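Local coordinates for protein tRNA (guanosine(18)-2'-O)-methyltransferase (Aquifex aeolicus, PDB 1ZJR) that methylates the 2'-O of guanosine 18 in a subset of tRNAs, using S-adenosyl-L-methionine as the methyl donor, at residues Lys24-Phe29 with Val49-Leu54; Gly97-Ala102 with Lys119-Val124. All blocks are in the same frame, centred on the assembly; numbering follows the deposited sequence.

Contact 1: residues Lys24-Phe29 with Val49-Leu54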
ATOM      1  N   LYS A  24       3.099   3.072  -9.814  1.00 32.89           N
ATOM      2  CA  LYS A  24       3.153   4.375  -9.157  1.00 34.72           C
ATOM      3  C   LYS A  24       1.764   4.884  -8.822  1.00 34.72           C
ATOM      4  O   LYS A  24       1.596   5.797  -8.017  1.00 35.70           O
ATOM      5  CB  LYS A  24       3.851   5.396 -10.060  1.00 38.03           C
ATOM      6  CG  LYS A  24       2.970   5.944 -11.165  1.00 38.58           C
ATOM      7  CD  LYS A  24       3.640   7.126 -11.857  1.00 42.66           C
ATOM      8  CE  LYS A  24       2.674   7.826 -12.799  1.00 45.45           C
ATOM      9  NZ  LYS A  24       3.307   8.995 -13.476  1.00 49.86           N
ATOM     10  N   ASP A  25       0.787   4.236  -9.437  1.00 32.71           N
ATOM     11  CA  ASP A  25      -0.626   4.555  -9.358  1.00 34.16           C
ATOM     12  C   ASP A  25      -1.439   3.846  -8.259  1.00 31.00           C
ATOM     13  O   ASP A  25      -2.556   4.263  -7.933  1.00 29.11           O
ATOM     14  CB  ASP A  25      -1.207   4.214 -10.731  1.00 41.25           C
ATOM     15  CG  ASP A  25      -2.558   4.771 -10.938  1.00 45.26           C
ATOM     16  OD1 ASP A  25      -2.737   5.969 -10.635  1.00 52.52           O
ATOM     17  OD2 ASP A  25      -3.432   4.017 -11.411  1.00 48.54           O
ATOM     18  N   LEU A  26      -0.889   2.769  -7.711  1.00 27.49           N
ATOM     19  CA  LEU A  26      -1.574   1.993  -6.676  1.00 26.85           C
ATOM     20  C   LEU A  26      -0.965   2.339  -5.313  1.00 25.71           C
ATOM     21  O   LEU A  26       0.130   1.889  -4.982  1.00 25.38           O
ATOM     22  CB  LEU A  26      -1.418   0.501  -6.978  1.00 27.10           C
ATOM     23  CG  LEU A  26      -2.178  -0.481  -6.080  1.00 28.62           C
ATOM     24  CD1 LEU A  26      -3.668  -0.154  -6.095  1.00 29.69           C
ATOM     25  CD2 LEU A  26      -1.938  -1.890  -6.574  1.00 31.25           C
ATOM     26  N   ILE A  27      -1.688   3.142  -4.538  1.00 26.70           N
ATOM     27  CA  ILE A  27      -1.215   3.614  -3.237  1.00 27.61           C
ATOM     28  C   ILE A  27      -1.892   2.888  -2.087  1.00 25.86           C
ATOM     29  O   ILE A  27      -3.057   2.522  -2.183  1.00 26.32           O
ATOM     30  CB  ILE A  27      -1.519   5.130  -3.058  1.00 28.25           C
ATOM     31  CG1 ILE A  27      -1.100   5.908  -4.311  1.00 31.28           C
ATOM     32  CG2 ILE A  27      -0.812   5.671  -1.811  1.00 27.75           C
ATOM     33  CD1 ILE A  27       0.373   5.836  -4.631  1.00 33.14           C
ATOM     34  N   VAL A  28      -1.158   2.684  -0.999  1.00 25.99           N
ATOM     35  CA  VAL A  28      -1.732   2.036   0.176  1.00 24.96           C
ATOM     36  C   VAL A  28      -1.588   2.974   1.373  1.00 24.11           C
ATOM     37  O   VAL A  28      -0.546   3.607   1.559  1.00 25.86           O
ATOM     38  CB  VAL A  28      -1.025   0.702   0.517  1.00 25.71           C
ATOM     39  CG1 VAL A  28      -1.582   0.143   1.828  1.00 23.75           C
ATOM     40  CG2 VAL A  28      -1.238  -0.309  -0.603  1.00 24.70           C
ATOM     41  N   PHE A  29      -2.643   3.062   2.174  1.00 24.76           N
ATOM     42  CA  PHE A  29      -2.641   3.901   3.365  1.00 24.73           C
ATOM     43  C   PHE A  29      -3.013   3.000   4.540  1.00 23.61           C
ATOM     44  O   PHE A  29      -4.097   2.418   4.550  1.00 22.50           O
ATOM     45  CB  PHE A  29      -3.683   5.015   3.236  1.00 24.12           C
ATOM     46  CG  PHE A  29      -3.562   6.086   4.291  1.00 28.66           C
ATOM     47  CD1 PHE A  29      -3.030   7.332   3.975  1.00 29.27           C
ATOM     48  CD2 PHE A  29      -3.953   5.837   5.608  1.00 29.39           C
ATOM     49  CE1 PHE A  29      -2.884   8.322   4.951  1.00 29.84           C
ATOM     50  CE2 PHE A  29      -3.810   6.820   6.594  1.00 32.02           C
ATOM     51  CZ  PHE A  29      -3.273   8.067   6.262  1.00 31.07           C
ATOM     52  N   VAL A  49       3.282  -6.805  -4.699  1.00 28.75           N
ATOM     53  CA  VAL A  49       2.369  -6.451  -5.778  1.00 29.65           C
ATOM     54  C   VAL A  49       2.769  -5.254  -6.606  1.00 30.18           C
ATOM     55  O   VAL A  49       2.068  -4.899  -7.548  1.00 30.03           O
ATOM     56  CB  VAL A  49       0.929  -6.210  -5.269  1.00 32.39           C
ATOM     57  CG1 VAL A  49       0.329  -7.523  -4.806  1.00 28.98           C
ATOM     58  CG2 VAL A  49       0.926  -5.174  -4.144  1.00 29.00           C
ATOM     59  N   GLY A  50       3.885  -4.622  -6.260  1.00 29.24           N
ATOM     60  CA  GLY A  50       4.323  -3.479  -7.032  1.00 27.51           C
ATOM     61  C   GLY A  50       3.944  -2.128  -6.467  1.00 27.35           C
ATOM     62  O   GLY A  50       4.009  -1.122  -7.173  1.00 26.34           O
ATOM     63  N   VAL A  51       3.534  -2.087  -5.204  1.00 26.69           N
ATOM     64  CA  VAL A  51       3.177  -0.812  -4.602  1.00 25.54           C
ATOM     65  C   VAL A  51       4.468  -0.063  -4.296  1.00 26.74           C
ATOM     66  O   VAL A  51       5.407  -0.628  -3.723  1.00 26.83           O
ATOM     67  CB  VAL A  51       2.367  -0.994  -3.298  1.00 26.03           C
ATOM     68  CG1 VAL A  51       2.259   0.346  -2.559  1.00 27.10           C
ATOM     69  CG2 VAL A  51       0.968  -1.509  -3.628  1.00 24.36           C
ATOM     70  N   LEU A  52       4.506   1.208  -4.674  1.00 26.72           N
ATOM     71  CA  LEU A  52       5.688   2.038  -4.453  1.00 27.97           C
ATOM     72  C   LEU A  52       5.530   3.000  -3.278  1.00 28.75           C
ATOM     73  O   LEU A  52       6.517   3.360  -2.635  1.00 29.52           O
ATOM     74  CB  LEU A  52       6.010   2.848  -5.715  1.00 27.34           C
ATOM     75  CG  LEU A  52       7.235   3.769  -5.629  1.00 28.28           C
ATOM     76  CD1 LEU A  52       8.495   2.945  -5.450  1.00 29.35           C
ATOM     77  CD2 LEU A  52       7.327   4.612  -6.893  1.00 30.58           C
ATOM     78  N   TYR A  53       4.299   3.419  -3.002  1.00 28.02           N
ATOM     79  CA  TYR A  53       4.056   4.352  -1.903  1.00 27.91           C
ATOM     80  C   TYR A  53       3.109   3.817  -0.835  1.00 27.58           C
ATOM     81  O   TYR A  53       1.966   3.453  -1.131  1.00 24.80           O
ATOM     82  CB  TYR A  53       3.487   5.669  -2.437  1.00 30.52           C
ATOM     83  CG  TYR A  53       4.334   6.328  -3.500  1.00 34.28           C
ATOM     84  CD1 TYR A  53       4.023   6.184  -4.853  1.00 37.13           C
ATOM     85  CD2 TYR A  53       5.441   7.104  -3.154  1.00 37.24           C
ATOM     86  CE1 TYR A  53       4.793   6.801  -5.839  1.00 39.44           C
ATOM     87  CE2 TYR A  53       6.221   7.726  -4.132  1.00 39.06           C
ATOM     88  CZ  TYR A  53       5.891   7.571  -5.468  1.00 40.94           C
ATOM     89  OH  TYR A  53       6.647   8.195  -6.435  1.00 44.55           O
ATOM     90  N   LEU A  54       3.593   3.793   0.405  1.00 26.07           N
ATOM     91  CA  LEU A  54       2.809   3.338   1.553  1.00 26.94           C
ATOM     92  C   LEU A  54       2.810   4.475   2.570  1.00 25.73           C
ATOM     93  O   LEU A  54       3.870   4.878   3.048  1.00 28.51           O
ATOM     94  CB  LEU A  54       3.467   2.111   2.204  1.00 26.95           C
ATOM     95  CG  LEU A  54       2.663   1.099   3.042  1.00 33.32           C
ATOM     96  CD1 LEU A  54       3.546   0.622   4.175  1.00 31.54           C
ATOM     97  CD2 LEU A  54       1.373   1.673   3.577  1.00 31.45           C
TER
HETATM   98  O   HOH W   1       2.398   3.046  -5.432  1.00 33.95           O

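Contact 2: residues Gly97-Ala102 with Lys119-Val124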
ATOM      1  N   GLY A  97      -7.491  12.975  -8.617  1.00 42.16           N
ATOM      2  CA  GLY A  97      -8.095  11.953  -9.455  1.00 42.43           C
ATOM      3  C   GLY A  97      -8.015  10.525  -8.941  1.00 40.23           C
ATOM      4  O   GLY A  97      -8.398   9.590  -9.644  1.00 40.14           O
ATOM      5  N   PHE A  98      -7.516  10.344  -7.724  1.00 38.05           N
ATOM      6  CA  PHE A  98      -7.414   9.002  -7.150  1.00 36.18           C
ATOM      7  C   PHE A  98      -8.714   8.609  -6.458  1.00 33.94           C
ATOM      8  O   PHE A  98      -9.300   9.413  -5.739  1.00 34.37           O
ATOM      9  CB  PHE A  98      -6.286   8.946  -6.117  1.00 33.81           C
ATOM     10  CG  PHE A  98      -4.907   8.910  -6.709  1.00 33.92           C
ATOM     11  CD1 PHE A  98      -4.139   7.747  -6.640  1.00 32.83           C
ATOM     12  CD2 PHE A  98      -4.358  10.041  -7.301  1.00 33.92           C
ATOM     13  CE1 PHE A  98      -2.840   7.713  -7.150  1.00 33.27           C
ATOM     14  CE2 PHE A  98      -3.060  10.020  -7.816  1.00 34.55           C
ATOM     15  CZ  PHE A  98      -2.298   8.854  -7.739  1.00 34.62           C
ATOM     16  N   GLN A  99      -9.173   7.381  -6.681  1.00 34.16           N
ATOM     17  CA  GLN A  99     -10.381   6.922  -6.004  1.00 33.05           C
ATOM     18  C   GLN A  99      -9.911   6.402  -4.649  1.00 32.70           C
ATOM     19  O   GLN A  99      -8.892   5.709  -4.561  1.00 31.90           O
ATOM     20  CB  GLN A  99     -11.077   5.796  -6.776  1.00 33.98           C
ATOM     21  CG  GLN A  99     -10.297   4.492  -6.869  1.00 35.88           C
ATOM     22  CD  GLN A  99     -11.122   3.349  -7.457  1.00 34.89           C
ATOM     23  OE1 GLN A  99     -10.586   2.298  -7.808  1.00 36.32           O
ATOM     24  NE2 GLN A  99     -12.430   3.548  -7.558  1.00 35.27           N
ATOM     25  N   ILE A 100     -10.638   6.756  -3.598  1.00 30.51           N
ATOM     26  CA  ILE A 100     -10.294   6.318  -2.252  1.00 30.57           C
ATOM     27  C   ILE A 100     -11.149   5.102  -1.908  1.00 29.05           C
ATOM     28  O   ILE A 100     -12.373   5.200  -1.797  1.00 29.58           O
ATOM     29  CB  ILE A 100     -10.552   7.438  -1.224  1.00 30.41           C
ATOM     30  CG1 ILE A 100      -9.904   8.741  -1.708  1.00 30.98           C
ATOM     31  CG2 ILE A 100     -10.001   7.029   0.139  1.00 31.14           C
ATOM     32  CD1 ILE A 100      -8.403   8.651  -1.944  1.00 29.02           C
ATOM     33  N   VAL A 101     -10.487   3.961  -1.748  1.00 27.87           N
ATOM     34  CA  VAL A 101     -11.138   2.689  -1.444  1.00 27.45           C
ATOM     35  C   VAL A 101     -10.806   2.306  -0.001  1.00 29.28           C
ATOM     36  O   VAL A 101      -9.648   2.055   0.333  1.00 27.34           O
ATOM     37  CB  VAL A 101     -10.630   1.594  -2.412  1.00 27.98           C
ATOM     38  CG1 VAL A 101     -11.316   0.258  -2.134  1.00 27.93           C
ATOM     39  CG2 VAL A 101     -10.887   2.035  -3.858  1.00 27.70           C
ATOM     40  N   ALA A 102     -11.824   2.251   0.851  1.00 28.72           N
ATOM     41  CA  ALA A 102     -11.592   1.941   2.255  1.00 28.15           C
ATOM     42  C   ALA A 102     -12.322   0.719   2.785  1.00 27.59           C
ATOM     43  O   ALA A 102     -13.489   0.492   2.477  1.00 26.75           O
ATOM     44  CB  ALA A 102     -11.948   3.150   3.105  1.00 28.58           C
ATOM     45  N   LYS A 119      -7.452   1.760 -12.074  1.00 31.32           N
ATOM     46  CA  LYS A 119      -7.386   3.217 -12.181  1.00 34.49           C
ATOM     47  C   LYS A 119      -6.619   3.735 -10.963  1.00 33.22           C
ATOM     48  O   LYS A 119      -6.423   2.995 -10.002  1.00 33.02           O
ATOM     49  CB  LYS A 119      -8.796   3.815 -12.174  1.00 37.34           C
ATOM     50  CG  LYS A 119      -9.596   3.442 -10.936  1.00 41.31           C
ATOM     51  CD  LYS A 119     -10.921   4.185 -10.844  1.00 47.28           C
ATOM     52  CE  LYS A 119     -11.886   3.771 -11.936  1.00 48.50           C
ATOM     53  NZ  LYS A 119     -13.226   4.386 -11.710  1.00 51.59           N
ATOM     54  N   PRO A 120      -6.162   5.003 -10.993  1.00 32.54           N
ATOM     55  CA  PRO A 120      -5.429   5.551  -9.842  1.00 31.51           C
ATOM     56  C   PRO A 120      -6.242   5.280  -8.582  1.00 29.35           C
ATOM     57  O   PRO A 120      -7.390   5.734  -8.454  1.00 28.39           O
ATOM     58  CB  PRO A 120      -5.335   7.037 -10.173  1.00 32.02           C
ATOM     59  CG  PRO A 120      -5.183   7.013 -11.675  1.00 33.35           C
ATOM     60  CD  PRO A 120      -6.230   5.987 -12.089  1.00 32.53           C
ATOM     61  N   THR A 121      -5.638   4.551  -7.650  1.00 28.27           N
ATOM     62  CA  THR A 121      -6.320   4.156  -6.426  1.00 28.70           C
ATOM     63  C   THR A 121      -5.489   4.224  -5.151  1.00 27.78           C
ATOM     64  O   THR A 121      -4.303   3.905  -5.152  1.00 26.79           O
ATOM     65  CB  THR A 121      -6.798   2.689  -6.537  1.00 29.56           C
ATOM     66  OG1 THR A 121      -7.675   2.553  -7.658  1.00 31.19           O
ATOM     67  CG2 THR A 121      -7.520   2.245  -5.254  1.00 28.91           C
ATOM     68  N   VAL A 122      -6.129   4.634  -4.064  1.00 27.79           N
ATOM     69  CA  VAL A 122      -5.476   4.643  -2.763  1.00 26.44           C
ATOM     70  C   VAL A 122      -6.296   3.648  -1.942  1.00 25.88           C
ATOM     71  O   VAL A 122      -7.471   3.889  -1.679  1.00 26.31           O
ATOM     72  CB  VAL A 122      -5.540   6.021  -2.045  1.00 28.09           C
ATOM     73  CG1 VAL A 122      -4.975   5.876  -0.633  1.00 26.34           C
ATOM     74  CG2 VAL A 122      -4.731   7.072  -2.808  1.00 25.19           C
ATOM     75  N   LEU A 123      -5.694   2.519  -1.578  1.00 23.54           N
ATOM     76  CA  LEU A 123      -6.378   1.517  -0.765  1.00 23.80           C
ATOM     77  C   LEU A 123      -6.099   1.827   0.704  1.00 24.20           C
ATOM     78  O   LEU A 123      -4.943   1.843   1.122  1.00 23.86           O
ATOM     79  CB  LEU A 123      -5.854   0.108  -1.080  1.00 23.42           C
ATOM     80  CG  LEU A 123      -6.332  -0.974  -0.100  1.00 24.96           C
ATOM     81  CD1 LEU A 123      -7.843  -1.137  -0.225  1.00 27.20           C
ATOM     82  CD2 LEU A 123      -5.622  -2.292  -0.381  1.00 22.66           C
ATOM     83  N   VAL A 124      -7.150   2.069   1.484  1.00 24.16           N
ATOM     84  CA  VAL A 124      -6.973   2.370   2.902  1.00 24.38           C
ATOM     85  C   VAL A 124      -7.420   1.186   3.749  1.00 25.08           C
ATOM     86  O   VAL A 124      -8.560   0.729   3.635  1.00 24.28           O
ATOM     87  CB  VAL A 124      -7.796   3.613   3.332  1.00 25.96           C
ATOM     88  CG1 VAL A 124      -7.373   4.059   4.732  1.00 24.54           C
ATOM     89  CG2 VAL A 124      -7.603   4.746   2.330  1.00 25.32           C
TER
HETATM   90  O   HOH W   2      -9.068   7.111 -10.289  1.00 33.83           O

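Contact 1: residues Lys24-Phe29 with Val49-Leu54
Val28 and Val51 meet through their CG2 methyls because both hold CG1 anti to the backbone N (chi1 175° and 169°). This leaves each CG2 anti to its own carbonyl carbon. Val28 CG2 and Val51 CG2 are 3.9 Å apart, and the two side chains cross at about a right angle. Leu26 joins from the same strand as Val28, with its CG 4.1 Å from Val51 CG2. Further on, Val28 CG1 packs against Leu54 CD2. This face, with Val28 and Leu54, lies against Cys46 of helix 36-49. An alanine in place of Val51 would probably open a gap beside Val28 CG2 and Leu26 CG, and leave less to pack on Cys46.

Strands 26-31 and 51-57 are parallel neighbours in the sheet, with 79-82 beyond 51-57 and 121-126 beyond 26-31. Helix 36-49 connects them, which makes a beta-alpha-beta unit of the SPOUT methyltransferase fold. Gly50 ends the helix in a Schellman motif, with a positive phi.

The backbones start apart and draw together along the pair. Leu26 O and Leu52 N are 4.4 Å apart, and a water sits between them. It donates to Leu26 O at 2.6 Å and accepts from Leu52 N at 2.9 Å, so it stands in for a direct link between strands. One step on, the strands bond directly. Val28 N donates to Tyr53 O at 3.2 Å in a nearly straight bond (173° at the hydrogen). A CA-H...O contact follows, from Leu54 CA to Val28 O at 3.4 Å.

On the opposite face Ile27 turns its CD1 to the Tyr53 side chain, 3.7 Å from Tyr53 CD1 and also close to Tyr53 CB. Lys24 O lies at the edge of the Tyr53 ring.

Contact 2: residues Gly97-Ala102 with Lys119-Val124
Gln99, Val122 and Pro120 give up the most surface here. Gln99 CG sits between its backbone N and carbonyl carbon (chi1 66°), and the chain runs on extended. It crosses the Lys119 side chain at about a right angle, with Gln99 CD 3.5 Å from Lys119 CD. Beside it, Thr121 OG1 donates to Lys119 O at 2.7 Å.

Pro120 CB lies over one face of the Phe98 ring, 3.9 Å from the centroid and 14° off the ring normal, a CH-pi contact. Val122 continues this packing. Its CG2 is 3.9 Å from Phe98 CD1, while its CB meets Ile100 CD1. Ile100 and Val122 stand side by side and point the same way, beneath helix 86-95.

Water 2 donates to both Gly97 O and Pro120 O. Pro120 O also accepts from Gln99 N at 3.0 Å. From there the backbones alternate as donor and acceptor: Val122 N to Gln99 O, Val101 N to Val122 O, and Val124 N to Val101 O at 2.8 Å. This regular ladder is that of adjacent parallel strands in the SPOUT methyltransferase sheet, which here leads on to Thr103, a predicted S-adenosyl-L-methionine site.

How the contacts relate
Both contacts are buried and belong to one parallel sheet. Contact 1 is the more central, about 4 Å from the chain centre against about 10 Å for contact 2 (centre to centre). Strands 26-31 and 121-126 are neighbours, so the four strands run on without a break. Ile27 N with Thr121 O, and Ile27 O with Leu123 N, probably form the hydrogen bonds at the seam. The chemistry differs. Contact 1 is mostly aliphatic, with a single direct backbone bond and a water in the splayed start. Contact 2 has four backbone bonds and adds an aromatic-proline pair. A helix connects the strands of contact 1; none lies between the segments of contact 2.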